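Local coordinates for protein tryptophane-5-halogenase (PDB 5UAO) that chlorinates a tryptophan of a lanthipeptide precursor at carbon 5 of its indole, probably with reduced flavin, during NAI-107 biosynthesis, at residues P353-G358 with R398-I403; S330-E335 with A389-W394; A73-M78 with A118-G123; F107-R112 with A281-T286. All blocks are in the same frame, centred on the assembly; numbering follows the deposited sequence.

Interaction 1: P353-G358 with R398-I403. With FAD (flavin-adenine dinucleotide), chain E.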
# COMPACT_ATOMS: atom_id res chain seq x y z
N PRO A 353 20.72 -6.11 -13.06
CA PRO A 353 21.05 -5.88 -11.68
C PRO A 353 21.39 -4.47 -11.35
O PRO A 353 22.13 -4.22 -10.38
CB PRO A 353 22.26 -6.80 -11.48
CG PRO A 353 22.92 -6.71 -12.83
CD PRO A 353 21.78 -6.87 -13.75
N LEU A 354 20.80 -3.49 -12.01
CA LEU A 354 21.13 -2.08 -11.68
C LEU A 354 20.79 -1.61 -10.20
O LEU A 354 21.36 -0.65 -9.61
CB LEU A 354 20.47 -1.22 -12.75
CG LEU A 354 20.88 0.21 -12.99
CD1 LEU A 354 22.37 0.41 -13.16
CD2 LEU A 354 20.15 0.63 -14.27
N GLU A 355 19.82 -2.23 -9.60
CA GLU A 355 19.46 -1.92 -8.18
C GLU A 355 19.55 -3.11 -7.22
O GLU A 355 18.97 -3.10 -6.12
CB GLU A 355 18.06 -1.30 -8.15
CG GLU A 355 18.04 0.11 -8.70
CD GLU A 355 18.56 1.15 -7.73
OE1 GLU A 355 18.88 0.77 -6.56
OE2 GLU A 355 18.75 2.32 -8.14
N SER A 356 20.24 -4.17 -7.69
CA SER A 356 20.26 -5.53 -7.08
C SER A 356 19.01 -5.99 -6.36
O SER A 356 18.97 -6.18 -5.16
CB SER A 356 21.45 -5.73 -6.15
OG SER A 356 21.70 -4.58 -5.48
N SER A 357 17.97 -6.09 -7.12
CA SER A 357 16.72 -6.58 -6.63
C SER A 357 16.59 -8.10 -6.74
O SER A 357 15.63 -8.64 -6.25
CB SER A 357 15.62 -5.96 -7.48
OG SER A 357 15.99 -6.05 -8.83
N GLY A 358 17.50 -8.82 -7.41
CA GLY A 358 17.32 -10.27 -7.65
C GLY A 358 17.10 -11.09 -6.39
O GLY A 358 16.07 -11.78 -6.26
N ARG A 398 10.31 -2.52 -12.27
CA ARG A 398 10.53 -2.27 -13.68
C ARG A 398 10.49 -0.76 -13.99
O ARG A 398 11.38 -0.23 -14.65
CB ARG A 398 9.53 -3.07 -14.54
CG ARG A 398 9.56 -2.74 -16.01
CD ARG A 398 8.39 -1.91 -16.41
NE ARG A 398 8.32 -1.69 -17.85
CZ ARG A 398 7.54 -2.34 -18.72
NH1 ARG A 398 6.66 -3.24 -18.33
NH2 ARG A 398 7.61 -2.02 -20.01
N TRP A 399 9.43 -0.11 -13.57
CA TRP A 399 9.27 1.31 -13.79
C TRP A 399 10.32 2.13 -13.09
O TRP A 399 10.80 3.08 -13.65
CB TRP A 399 7.88 1.81 -13.41
CG TRP A 399 6.82 1.14 -14.18
CD1 TRP A 399 5.86 0.34 -13.68
CD2 TRP A 399 6.65 1.13 -15.60
NE1 TRP A 399 5.06 -0.13 -14.68
CE2 TRP A 399 5.57 0.27 -15.88
CE3 TRP A 399 7.35 1.71 -16.67
CZ2 TRP A 399 5.09 0.03 -17.17
CZ3 TRP A 399 6.91 1.46 -17.95
CH2 TRP A 399 5.76 0.62 -18.19
N PHE A 400 10.78 1.72 -11.92
CA PHE A 400 11.92 2.42 -11.30
C PHE A 400 13.20 2.29 -12.12
O PHE A 400 13.92 3.26 -12.30
CB PHE A 400 12.12 1.83 -9.88
CG PHE A 400 13.30 2.39 -9.11
CD1 PHE A 400 13.55 3.75 -9.08
CD2 PHE A 400 14.10 1.56 -8.35
CE1 PHE A 400 14.59 4.27 -8.32
CE2 PHE A 400 15.15 2.06 -7.58
CZ PHE A 400 15.38 3.42 -7.56
N LEU A 401 13.52 1.10 -12.61
CA LEU A 401 14.66 0.95 -13.46
C LEU A 401 14.50 1.77 -14.74
O LEU A 401 15.51 2.26 -15.28
CB LEU A 401 14.94 -0.50 -13.85
CG LEU A 401 15.36 -1.39 -12.66
CD1 LEU A 401 15.60 -2.82 -13.13
CD2 LEU A 401 16.65 -0.87 -12.10
N SER A 402 13.27 1.84 -15.26
CA SER A 402 13.04 2.59 -16.53
C SER A 402 13.57 4.05 -16.44
O SER A 402 14.10 4.57 -17.41
CB SER A 402 11.53 2.57 -16.90
OG SER A 402 10.68 3.56 -16.26
N ILE A 403 13.43 4.69 -15.29
CA ILE A 403 13.89 6.08 -15.16
C ILE A 403 15.39 6.18 -15.01
O ILE A 403 15.90 7.29 -15.11
CB ILE A 403 13.13 6.86 -14.06
CG1 ILE A 403 13.43 6.32 -12.67
CG2 ILE A 403 11.67 6.79 -14.31
CD1 ILE A 403 13.73 7.36 -11.68
PA FAD E . 20.27 -20.43 -11.80
O1A FAD E . 21.44 -19.88 -10.98
O2A FAD E . 20.19 -20.30 -13.33
O5B FAD E . 19.99 -21.96 -11.37
C5B FAD E . 19.20 -22.88 -12.09
C4B FAD E . 19.39 -24.24 -11.45
O4B FAD E . 18.38 -25.01 -12.10
C3B FAD E . 20.73 -24.97 -11.68
O3B FAD E . 21.23 -25.69 -10.45
C2B FAD E . 20.40 -25.98 -12.79
O2B FAD E . 21.25 -27.20 -12.81
C1B FAD E . 18.94 -26.27 -12.46
N9A FAD E . 18.23 -26.88 -13.61
C8A FAD E . 17.87 -26.25 -14.77
N7A FAD E . 17.22 -27.13 -15.58
C5A FAD E . 17.20 -28.32 -14.93
C6A FAD E . 16.73 -29.66 -15.27
N6A FAD E . 16.12 -29.88 -16.47
N1A FAD E . 16.87 -30.60 -14.35
C2A FAD E . 17.45 -30.39 -13.15
N3A FAD E . 17.92 -29.20 -12.80
C4A FAD E . 17.83 -28.15 -13.65
N1 FAD E . 20.84 -10.63 -8.17
C2 FAD E . 21.20 -9.89 -7.07
O2 FAD E . 20.55 -9.98 -5.98
N3 FAD E . 22.28 -9.05 -7.11
C4 FAD E . 23.05 -8.89 -8.20
O4 FAD E . 24.02 -8.07 -8.14
C4X FAD E . 22.69 -9.68 -9.43
N5 FAD E . 23.35 -9.55 -10.62
C5X FAD E . 23.01 -10.27 -11.71
C6 FAD E . 23.73 -10.09 -12.89
C7 FAD E . 23.39 -10.78 -14.04
C7M FAD E . 24.16 -10.64 -15.32
C8 FAD E . 22.30 -11.75 -14.01
C8M FAD E . 21.96 -12.51 -15.28
C9 FAD E . 21.58 -11.93 -12.85
C9A FAD E . 21.85 -11.22 -11.67
N10 FAD E . 21.09 -11.38 -10.47
C10 FAD E . 21.51 -10.59 -9.34
C1' FAD E . 19.98 -12.35 -10.24
C2' FAD E . 20.70 -13.51 -9.39
O2' FAD E . 21.82 -13.81 -10.21
C3' FAD E . 20.35 -15.03 -9.17
O3' FAD E . 21.37 -15.98 -8.69
C4' FAD E . 20.32 -15.69 -10.52
O4' FAD E . 20.46 -14.71 -11.59
C5' FAD E . 19.11 -16.61 -10.48
O5' FAD E . 19.34 -17.70 -9.64
P FAD E . 18.45 -19.02 -10.02
O1P FAD E . 17.06 -18.63 -10.28
O2P FAD E . 18.73 -19.93 -8.83
O3P FAD E . 18.89 -19.65 -11.40
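Phe-400 and Leu-401, on consecutive positions of helix 383-406, meet the side chains of Glu-355 and Leu-354 in the loop 353-358. Phe-400 comes first. Its CG lies anti to the backbone N (chi1 177°), which carries the far end of the ring toward the loop, and CE2 comes to 3.5 Å from Glu-355 CD. The carboxylate lies obliquely against this end of the ring, the two planes 34° apart, with OE2 3.6 Å from Phe-400 CZ. A bend at chi2 (-78°) turns the carboxylate across the CE2-CZ end of the ring, where OE2 is hydrogen-bonded to NE2 of His-404, one helical turn further on. Leu-401 follows with one methyl: CD2 touches Glu-355 CG at 3.8 Å and Leu-354 CB at 3.9 Å, so a single branch wedges against two successive loop residues. With alanine in place of Glu-355, His-404 NE2 would probably lose its acceptor and a gap would open beside Phe-400 and the Leu-401 methyl. The loop thus has its apolar backing on the helix, while its other side meets the flavin: Pro-353 CB stands 3.1 Å from FAD N5, a tight approach, and Ser-356 CB 3.6 Å from FAD N3. This Pro-Leu-Glu-Ser segment, running into helix 358-372 beside the isoalloxazine, is characteristic of the flavin pocket of tryptophan halogenases.

Interaction 2: S330-E335 with A389-W394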
# COMPACT_ATOMS: atom_id res chain seq x y z
N SER A 330 14.58 -9.50 -19.66
CA SER A 330 13.91 -8.75 -18.59
C SER A 330 12.43 -8.91 -18.76
O SER A 330 11.87 -8.64 -19.84
CB SER A 330 14.26 -7.24 -18.63
OG SER A 330 15.63 -7.06 -18.31
N GLY A 331 11.77 -9.27 -17.69
CA GLY A 331 10.34 -9.55 -17.74
C GLY A 331 9.94 -10.46 -16.64
O GLY A 331 10.76 -10.87 -15.85
N ARG A 332 8.65 -10.74 -16.58
CA ARG A 332 8.12 -11.65 -15.60
C ARG A 332 7.10 -12.54 -16.29
O ARG A 332 6.58 -12.19 -17.32
CB ARG A 332 7.49 -10.94 -14.42
CG ARG A 332 6.28 -10.10 -14.75
CD ARG A 332 5.51 -9.76 -13.47
NE ARG A 332 4.42 -8.82 -13.76
CZ ARG A 332 3.21 -9.21 -14.15
NH1 ARG A 332 2.87 -10.50 -14.20
NH2 ARG A 332 2.30 -8.31 -14.39
N HIS A 333 6.81 -13.70 -15.70
CA HIS A 333 5.67 -14.50 -16.10
C HIS A 333 4.38 -13.96 -15.50
O HIS A 333 4.40 -13.15 -14.58
CB HIS A 333 5.90 -15.93 -15.74
CG HIS A 333 6.98 -16.55 -16.54
ND1 HIS A 333 8.32 -16.38 -16.25
CD2 HIS A 333 6.93 -17.31 -17.65
CE1 HIS A 333 9.05 -17.04 -17.13
NE2 HIS A 333 8.22 -17.60 -18.00
N ARG A 334 3.26 -14.35 -16.10
CA ARG A 334 1.95 -13.86 -15.70
C ARG A 334 1.69 -14.25 -14.28
O ARG A 334 1.16 -13.47 -13.51
CB ARG A 334 0.86 -14.42 -16.62
CG ARG A 334 -0.48 -13.69 -16.65
CD ARG A 334 -1.41 -14.35 -17.66
NE ARG A 334 -1.47 -15.83 -17.47
CZ ARG A 334 -1.95 -16.71 -18.39
NH1 ARG A 334 -2.45 -16.29 -19.55
NH2 ARG A 334 -1.98 -18.02 -18.13
N GLU A 335 2.13 -15.46 -13.90
CA GLU A 335 1.87 -15.96 -12.58
C GLU A 335 3.13 -16.64 -12.09
O GLU A 335 3.91 -17.18 -12.90
CB GLU A 335 0.73 -16.99 -12.65
CG GLU A 335 -0.52 -16.56 -13.43
CD GLU A 335 -1.64 -17.58 -13.29
OE1 GLU A 335 -1.54 -18.62 -13.96
OE2 GLU A 335 -2.57 -17.36 -12.46
N ALA A 389 0.63 -10.16 -5.70
CA ALA A 389 1.60 -9.46 -4.89
C ALA A 389 2.93 -9.42 -5.62
O ALA A 389 3.61 -8.35 -5.69
CB ALA A 389 1.78 -10.12 -3.53
N LEU A 390 3.30 -10.56 -6.18
CA LEU A 390 4.57 -10.60 -6.93
C LEU A 390 4.57 -9.78 -8.21
O LEU A 390 5.56 -9.08 -8.51
CB LEU A 390 4.99 -12.06 -7.21
CG LEU A 390 5.61 -12.74 -5.96
CD1 LEU A 390 5.60 -14.26 -6.09
CD2 LEU A 390 6.98 -12.19 -5.66
N ALA A 391 3.50 -9.85 -8.96
CA ALA A 391 3.40 -9.03 -10.17
C ALA A 391 3.55 -7.54 -9.80
O ALA A 391 4.16 -6.77 -10.53
CB ALA A 391 2.04 -9.23 -10.87
N HIS A 392 2.91 -7.11 -8.72
CA HIS A 392 2.88 -5.67 -8.41
C HIS A 392 4.32 -5.19 -8.01
O HIS A 392 4.80 -4.12 -8.39
CB HIS A 392 1.89 -5.44 -7.24
CG HIS A 392 1.90 -4.04 -6.72
ND1 HIS A 392 1.39 -2.99 -7.44
CD2 HIS A 392 2.41 -3.51 -5.58
CE1 HIS A 392 1.53 -1.87 -6.74
NE2 HIS A 392 2.14 -2.16 -5.61
N ARG A 393 4.98 -6.01 -7.21
CA ARG A 393 6.33 -5.71 -6.74
C ARG A 393 7.31 -5.67 -7.93
O ARG A 393 8.06 -4.72 -8.06
CB ARG A 393 6.79 -6.75 -5.69
CG ARG A 393 6.37 -6.33 -4.26
CD ARG A 393 7.47 -5.39 -3.62
NE ARG A 393 7.96 -6.15 -2.47
CZ ARG A 393 9.16 -6.23 -1.99
NH1 ARG A 393 10.17 -5.51 -2.44
NH2 ARG A 393 9.32 -7.06 -0.98
N TRP A 394 7.25 -6.67 -8.83
CA TRP A 394 8.16 -6.69 -9.97
C TRP A 394 7.89 -5.52 -10.94
O TRP A 394 8.81 -4.85 -11.44
CB TRP A 394 8.08 -8.04 -10.65
CG TRP A 394 8.92 -9.11 -10.04
CD1 TRP A 394 8.54 -10.02 -9.11
CD2 TRP A 394 10.30 -9.37 -10.32
NE1 TRP A 394 9.58 -10.88 -8.83
CE2 TRP A 394 10.68 -10.49 -9.54
CE3 TRP A 394 11.27 -8.74 -11.12
CZ2 TRP A 394 11.97 -11.02 -9.57
CZ3 TRP A 394 12.57 -9.30 -11.16
CH2 TRP A 394 12.91 -10.40 -10.36
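Ala-391 sets its methyl on the guanidinium of Arg-332, joining helix 383-406 to the central strand of the small antiparallel sheet 247-249, 331-333 and 349-350. The evidence for a face-on approach is direct: Ala-391 CB sits 3.4 Å above the guanidinium plane, over its centre, and is 3.5 Å from CZ. NE also passes over the helix backbone, 3.7 Å from Ala-391 CA. The second touch is looser, Arg-332 CD lying 4.2 Å from Trp-394 CB as the two side chains run past each other in opposite directions. Extension from CG to NE, with chi2 at 164° and chi3 at 174°, lets the arginine reach along the helix surface.

The next shell fixes the two flat groups. Arg-332 NE makes a salt bridge to OD1 of Asp-395, the residue following Trp-394, and NH2 has a long, weak ion pair with Glu-248 on strand 247-249. Because the acids engage nitrogens while the methyl lies over a face, the guanidinium is probably restrained from turning. The indole of Trp-394 meets Tyr-348 edge-to-face and also packs on Met-361 of helix 358-372. On the arginine's own strand, NH1 donates to the carbonyl O of the adjacent His-333 at 3.1 Å, a bent bond with an N-H...O angle of 143°.

Interaction 3: A73-M78 with A118-G123. With FAD (flavin-adenine dinucleotide), chain E.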
# COMPACT_ATOMS: atom_id res chain seq x y z
N ALA A 73 25.50 -8.61 -5.36
CA ALA A 73 25.20 -7.48 -4.50
C ALA A 73 23.77 -7.61 -3.99
O ALA A 73 22.92 -8.11 -4.70
CB ALA A 73 25.36 -6.14 -5.23
N THR A 74 23.49 -7.10 -2.80
CA THR A 74 22.15 -7.19 -2.25
C THR A 74 21.69 -5.87 -1.67
O THR A 74 22.33 -4.81 -1.81
CB THR A 74 22.04 -8.34 -1.18
OG1 THR A 74 22.86 -8.04 -0.04
CG2 THR A 74 22.59 -9.60 -1.72
N VAL A 75 20.55 -5.92 -1.00
CA VAL A 75 19.99 -4.75 -0.31
C VAL A 75 19.92 -5.06 1.20
O VAL A 75 20.02 -6.23 1.62
CB VAL A 75 18.58 -4.37 -0.84
CG1 VAL A 75 18.60 -3.97 -2.29
CG2 VAL A 75 17.55 -5.46 -0.58
N SER A 76 19.62 -4.03 1.99
CA SER A 76 19.70 -4.11 3.42
C SER A 76 18.80 -5.20 4.01
O SER A 76 19.21 -5.97 4.92
CB SER A 76 19.48 -2.72 4.04
OG SER A 76 18.15 -2.40 3.78
N TYR A 77 17.63 -5.40 3.43
CA TYR A 77 16.70 -6.45 3.90
C TYR A 77 17.28 -7.85 3.93
O TYR A 77 16.96 -8.72 4.77
CB TYR A 77 15.48 -6.44 2.99
CG TYR A 77 14.39 -7.35 3.43
CD1 TYR A 77 13.58 -6.98 4.49
CD2 TYR A 77 14.16 -8.58 2.81
CE1 TYR A 77 12.54 -7.78 4.94
CE2 TYR A 77 13.14 -9.42 3.27
CZ TYR A 77 12.34 -9.01 4.35
OH TYR A 77 11.30 -9.73 4.88
N MET A 78 18.15 -8.10 2.95
CA MET A 78 18.72 -9.42 2.78
C MET A 78 19.54 -9.81 3.99
O MET A 78 19.69 -11.02 4.30
CB MET A 78 19.58 -9.50 1.53
CG MET A 78 19.70 -10.88 0.99
SD MET A 78 18.13 -11.60 0.47
CE MET A 78 18.59 -13.29 0.15
N ALA A 118 23.89 6.97 -4.01
CA ALA A 118 22.60 6.56 -3.55
C ALA A 118 22.77 5.63 -2.36
O ALA A 118 23.02 4.44 -2.55
CB ALA A 118 21.90 5.83 -4.68
N PRO A 119 22.51 6.12 -1.17
CA PRO A 119 22.73 5.37 0.03
C PRO A 119 21.48 4.64 0.54
O PRO A 119 20.37 4.93 0.14
CB PRO A 119 23.17 6.47 1.01
CG PRO A 119 22.25 7.58 0.66
CD PRO A 119 22.10 7.52 -0.85
N PHE A 120 21.66 3.71 1.48
CA PHE A 120 20.53 2.96 2.06
C PHE A 120 19.89 3.65 3.30
O PHE A 120 18.87 3.17 3.79
CB PHE A 120 21.02 1.60 2.55
CG PHE A 120 21.25 0.58 1.46
CD1 PHE A 120 20.20 0.17 0.61
CD2 PHE A 120 22.49 -0.05 1.35
CE1 PHE A 120 20.44 -0.78 -0.40
CE2 PHE A 120 22.71 -1.05 0.40
CZ PHE A 120 21.70 -1.41 -0.49
N ASP A 121 20.51 4.70 3.84
CA ASP A 121 20.20 5.19 5.22
C ASP A 121 19.31 6.41 5.39
O ASP A 121 19.31 7.09 6.46
CB ASP A 121 21.48 5.53 5.93
CG ASP A 121 22.15 6.76 5.34
OD1 ASP A 121 21.89 7.11 4.16
OD2 ASP A 121 22.96 7.35 6.08
N TRP A 122 18.57 6.73 4.36
CA TRP A 122 17.44 7.61 4.56
C TRP A 122 16.69 7.36 5.86
O TRP A 122 16.37 6.21 6.17
CB TRP A 122 16.48 7.33 3.47
CG TRP A 122 16.56 8.31 2.55
CD1 TRP A 122 17.43 8.41 1.51
CD2 TRP A 122 15.75 9.47 2.55
NE1 TRP A 122 17.17 9.58 0.82
CE2 TRP A 122 16.13 10.24 1.44
CE3 TRP A 122 14.70 9.92 3.37
CZ2 TRP A 122 15.51 11.46 1.13
CZ3 TRP A 122 14.08 11.10 3.07
CH2 TRP A 122 14.49 11.87 1.95
N GLY A 123 16.41 8.41 6.62
CA GLY A 123 15.87 8.16 7.96
C GLY A 123 16.90 8.45 9.03
O GLY A 123 17.21 9.64 9.28
PA FAD E . 20.27 -20.43 -11.80
O1A FAD E . 21.44 -19.88 -10.98
O2A FAD E . 20.19 -20.30 -13.33
O5B FAD E . 19.99 -21.96 -11.37
C5B FAD E . 19.20 -22.88 -12.09
C4B FAD E . 19.39 -24.24 -11.45
O4B FAD E . 18.38 -25.01 -12.10
C3B FAD E . 20.73 -24.97 -11.68
O3B FAD E . 21.23 -25.69 -10.45
C2B FAD E . 20.40 -25.98 -12.79
O2B FAD E . 21.25 -27.20 -12.81
C1B FAD E . 18.94 -26.27 -12.46
N9A FAD E . 18.23 -26.88 -13.61
C8A FAD E . 17.87 -26.25 -14.77
N7A FAD E . 17.22 -27.13 -15.58
C5A FAD E . 17.20 -28.32 -14.93
C6A FAD E . 16.73 -29.66 -15.27
N6A FAD E . 16.12 -29.88 -16.47
N1A FAD E . 16.87 -30.60 -14.35
C2A FAD E . 17.45 -30.39 -13.15
N3A FAD E . 17.92 -29.20 -12.80
C4A FAD E . 17.83 -28.15 -13.65
N1 FAD E . 20.84 -10.63 -8.17
C2 FAD E . 21.20 -9.89 -7.07
O2 FAD E . 20.55 -9.98 -5.98
N3 FAD E . 22.28 -9.05 -7.11
C4 FAD E . 23.05 -8.89 -8.20
O4 FAD E . 24.02 -8.07 -8.14
C4X FAD E . 22.69 -9.68 -9.43
N5 FAD E . 23.35 -9.55 -10.62
C5X FAD E . 23.01 -10.27 -11.71
C6 FAD E . 23.73 -10.09 -12.89
C7 FAD E . 23.39 -10.78 -14.04
C7M FAD E . 24.16 -10.64 -15.32
C8 FAD E . 22.30 -11.75 -14.01
C8M FAD E . 21.96 -12.51 -15.28
C9 FAD E . 21.58 -11.93 -12.85
C9A FAD E . 21.85 -11.22 -11.67
N10 FAD E . 21.09 -11.38 -10.47
C10 FAD E . 21.51 -10.59 -9.34
C1' FAD E . 19.98 -12.35 -10.24
C2' FAD E . 20.70 -13.51 -9.39
O2' FAD E . 21.82 -13.81 -10.21
C3' FAD E . 20.35 -15.03 -9.17
O3' FAD E . 21.37 -15.98 -8.69
C4' FAD E . 20.32 -15.69 -10.52
O4' FAD E . 20.46 -14.71 -11.59
C5' FAD E . 19.11 -16.61 -10.48
O5' FAD E . 19.34 -17.70 -9.64
P FAD E . 18.45 -19.02 -10.02
O1P FAD E . 17.06 -18.63 -10.28
O2P FAD E . 18.73 -19.93 -8.83
O3P FAD E . 18.89 -19.65 -11.40
O HOH W 1 17.98 0.20 3.19
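With CG anti to the carbonyl carbon (chi1 -76°), Phe-120 directs the outer end of its ring at the backbone of 74-76, and this is the tight part of the contact. Its CZ lies 3.7 Å from Thr-74 O, which stands at the ring edge near its plane, and 3.8 Å from Val-75 CA. The side chains of Val-75 and Phe-120 cross at about a right angle, Val-75 CB 4.1 Å from Phe-120 CE1. Ser-76 N lies 4.1 Å above one face, toward the rim; buried here, this amide has no hydrogen-bond partner in the model, whereas Thr-74 O accepts from Lys-102 NZ. The looser side is bridged by solvent: one water is 2.7 Å from Ser-76 OG and donates to Phe-120 O at 3.2 Å. At the other end, Ala-73 pairs with the flavin pyrimidine edge, its O receiving FAD N3 at 2.7 Å and its N donating to FAD O4. The contact therefore joins a flavin-binding loop, just before helix 76-85, to the end of strand 116-119, with helix 358-372 against Val-75 and strand 173-175 beside Phe-120.

Interaction 4: F107-R112 with A281-T286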
# COMPACT_ATOMS: atom_id res chain seq x y z
N PHE A 107 26.85 6.03 -8.55
CA PHE A 107 26.37 6.15 -9.92
C PHE A 107 27.25 7.11 -10.76
O PHE A 107 27.18 8.34 -10.56
CB PHE A 107 24.94 6.68 -9.90
CG PHE A 107 23.88 5.64 -9.68
CD1 PHE A 107 23.53 4.79 -10.72
CD2 PHE A 107 23.22 5.51 -8.45
CE1 PHE A 107 22.58 3.81 -10.55
CE2 PHE A 107 22.26 4.55 -8.29
CZ PHE A 107 21.95 3.67 -9.33
N GLU A 108 28.08 6.56 -11.66
CA GLU A 108 28.80 7.39 -12.63
C GLU A 108 27.85 7.48 -13.84
O GLU A 108 27.85 6.67 -14.76
CB GLU A 108 30.15 6.87 -13.11
CG GLU A 108 31.03 6.32 -12.06
CD GLU A 108 32.40 6.02 -12.70
OE1 GLU A 108 32.85 4.82 -12.66
OE2 GLU A 108 32.93 6.98 -13.36
N TRP A 109 27.00 8.47 -13.75
CA TRP A 109 25.73 8.43 -14.41
C TRP A 109 25.16 9.84 -14.47
O TRP A 109 25.29 10.60 -13.51
CB TRP A 109 24.80 7.58 -13.54
CG TRP A 109 23.62 6.90 -14.22
CD1 TRP A 109 22.37 7.44 -14.48
CD2 TRP A 109 23.55 5.52 -14.64
NE1 TRP A 109 21.56 6.47 -15.08
CE2 TRP A 109 22.26 5.30 -15.18
CE3 TRP A 109 24.45 4.47 -14.66
CZ2 TRP A 109 21.88 4.07 -15.69
CZ3 TRP A 109 24.07 3.25 -15.13
CH2 TRP A 109 22.81 3.05 -15.67
N GLY A 110 24.43 10.14 -15.55
CA GLY A 110 23.92 11.46 -15.74
C GLY A 110 24.99 12.48 -16.13
O GLY A 110 26.17 12.11 -16.41
N SER A 111 24.60 13.73 -16.18
CA SER A 111 25.47 14.76 -16.73
C SER A 111 26.39 15.40 -15.74
O SER A 111 27.31 16.11 -16.17
CB SER A 111 24.67 15.78 -17.53
OG SER A 111 23.76 16.47 -16.69
N ARG A 112 26.26 15.11 -14.44
CA ARG A 112 27.26 15.61 -13.48
C ARG A 112 28.59 14.89 -13.64
O ARG A 112 28.63 13.63 -13.56
CB ARG A 112 26.78 15.41 -12.03
CG ARG A 112 25.45 16.07 -11.71
CD ARG A 112 24.85 15.38 -10.50
NE ARG A 112 23.51 15.80 -10.09
CZ ARG A 112 23.28 16.94 -9.50
NH1 ARG A 112 24.27 17.79 -9.29
NH2 ARG A 112 22.07 17.23 -9.14
N ALA A 281 27.15 1.30 -24.64
CA ALA A 281 25.95 0.54 -25.01
C ALA A 281 25.31 -0.14 -23.79
O ALA A 281 24.73 -1.24 -23.92
CB ALA A 281 26.36 -0.49 -26.02
N GLY A 282 25.33 0.53 -22.62
CA GLY A 282 24.83 -0.06 -21.38
C GLY A 282 25.60 0.48 -20.20
O GLY A 282 25.89 1.69 -20.17
N TRP A 283 25.96 -0.40 -19.27
CA TRP A 283 26.64 0.09 -18.06
C TRP A 283 27.40 -1.06 -17.44
O TRP A 283 27.11 -2.24 -17.70
CB TRP A 283 25.57 0.68 -17.07
CG TRP A 283 24.60 -0.38 -16.52
CD1 TRP A 283 23.51 -0.88 -17.15
CD2 TRP A 283 24.73 -1.14 -15.30
NE1 TRP A 283 22.93 -1.88 -16.39
CE2 TRP A 283 23.65 -2.04 -15.24
CE3 TRP A 283 25.62 -1.06 -14.19
CZ2 TRP A 283 23.45 -2.91 -14.17
CZ3 TRP A 283 25.41 -1.91 -13.12
CH2 TRP A 283 24.33 -2.81 -13.10
N CYS A 284 28.31 -0.73 -16.50
CA CYS A 284 29.17 -1.72 -15.93
C CYS A 284 29.14 -1.65 -14.40
O CYS A 284 29.23 -0.58 -13.84
CB CYS A 284 30.62 -1.56 -16.47
SG CYS A 284 31.75 -2.89 -15.99
N TRP A 285 28.95 -2.78 -13.75
CA TRP A 285 29.01 -2.85 -12.26
C TRP A 285 30.41 -3.10 -11.82
O TRP A 285 31.18 -3.76 -12.54
CB TRP A 285 28.08 -3.92 -11.70
CG TRP A 285 28.51 -5.37 -11.79
CD1 TRP A 285 29.47 -6.01 -11.05
CD2 TRP A 285 27.92 -6.38 -12.60
NE1 TRP A 285 29.53 -7.35 -11.38
CE2 TRP A 285 28.54 -7.60 -12.31
CE3 TRP A 285 26.93 -6.36 -13.55
CZ2 TRP A 285 28.20 -8.79 -12.94
CZ3 TRP A 285 26.57 -7.57 -14.17
CH2 TRP A 285 27.22 -8.73 -13.91
N THR A 286 30.68 -2.64 -10.59
CA THR A 286 31.89 -2.97 -9.87
C THR A 286 31.48 -3.35 -8.45
O THR A 286 30.97 -2.49 -7.70
CB THR A 286 32.88 -1.78 -9.78
OG1 THR A 286 33.29 -1.35 -11.09
CG2 THR A 286 34.16 -2.21 -9.04
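Trp-109 turns the edge of its indole toward the face of Trp-283, an offset edge-to-face pair. The planes are 65° apart, and the six-membered ring of Trp-109 lies 5.7 Å, centroid to centroid, from the five-membered ring of Trp-283. The leading atoms of Trp-109 are CZ3, 3.6 Å from Trp-283 CB, and CH2, 4.0 Å from Trp-283 CG, so the edge meets the root of the second indole. With CG anti to the backbone N (chi1 -155°), Trp-109 reaches inward from its loop. Both pyrrole nitrogens are bonded: Trp-109 NE1 to His-404 O, Trp-283 NE1 to Glu-352 OE1. Were Trp-109 a leucine, His-404 O would probably lose this donor and the face of Trp-283 its aromatic edge. Trp-283 and Trp-285 open the WxWxIP sequence motif of flavin-dependent halogenases, and Trp-285 itself touches FAD. Strands 104-108 and 282-288 belong to one mixed sheet with strand 274-279 between them, so the indoles pair across an intervening strand.

Interaction 1 is the hub. Its loop adjoins interaction 3 where Ser-356 CB lies 3.2 Å from Ala-73 O, and both of these contacts touch the flavin. On its other side, Leu-354 CD1 packs 3.5 Å from Trp-283 CE2 and 3.7 Å from Trp-109 CH2, which brings the indole pair of interaction 4 up against the same loop; each of these two neighbours has its centre about 14 Å from that of interaction 1. Interaction 2 shares helix 383-406 with interaction 1, their centres about 13 Å apart, and its Trp-394 side chain comes within about 7 Å of FAD. Interactions 3 and 4 meet through adjacent strands 104-108 and 116-119.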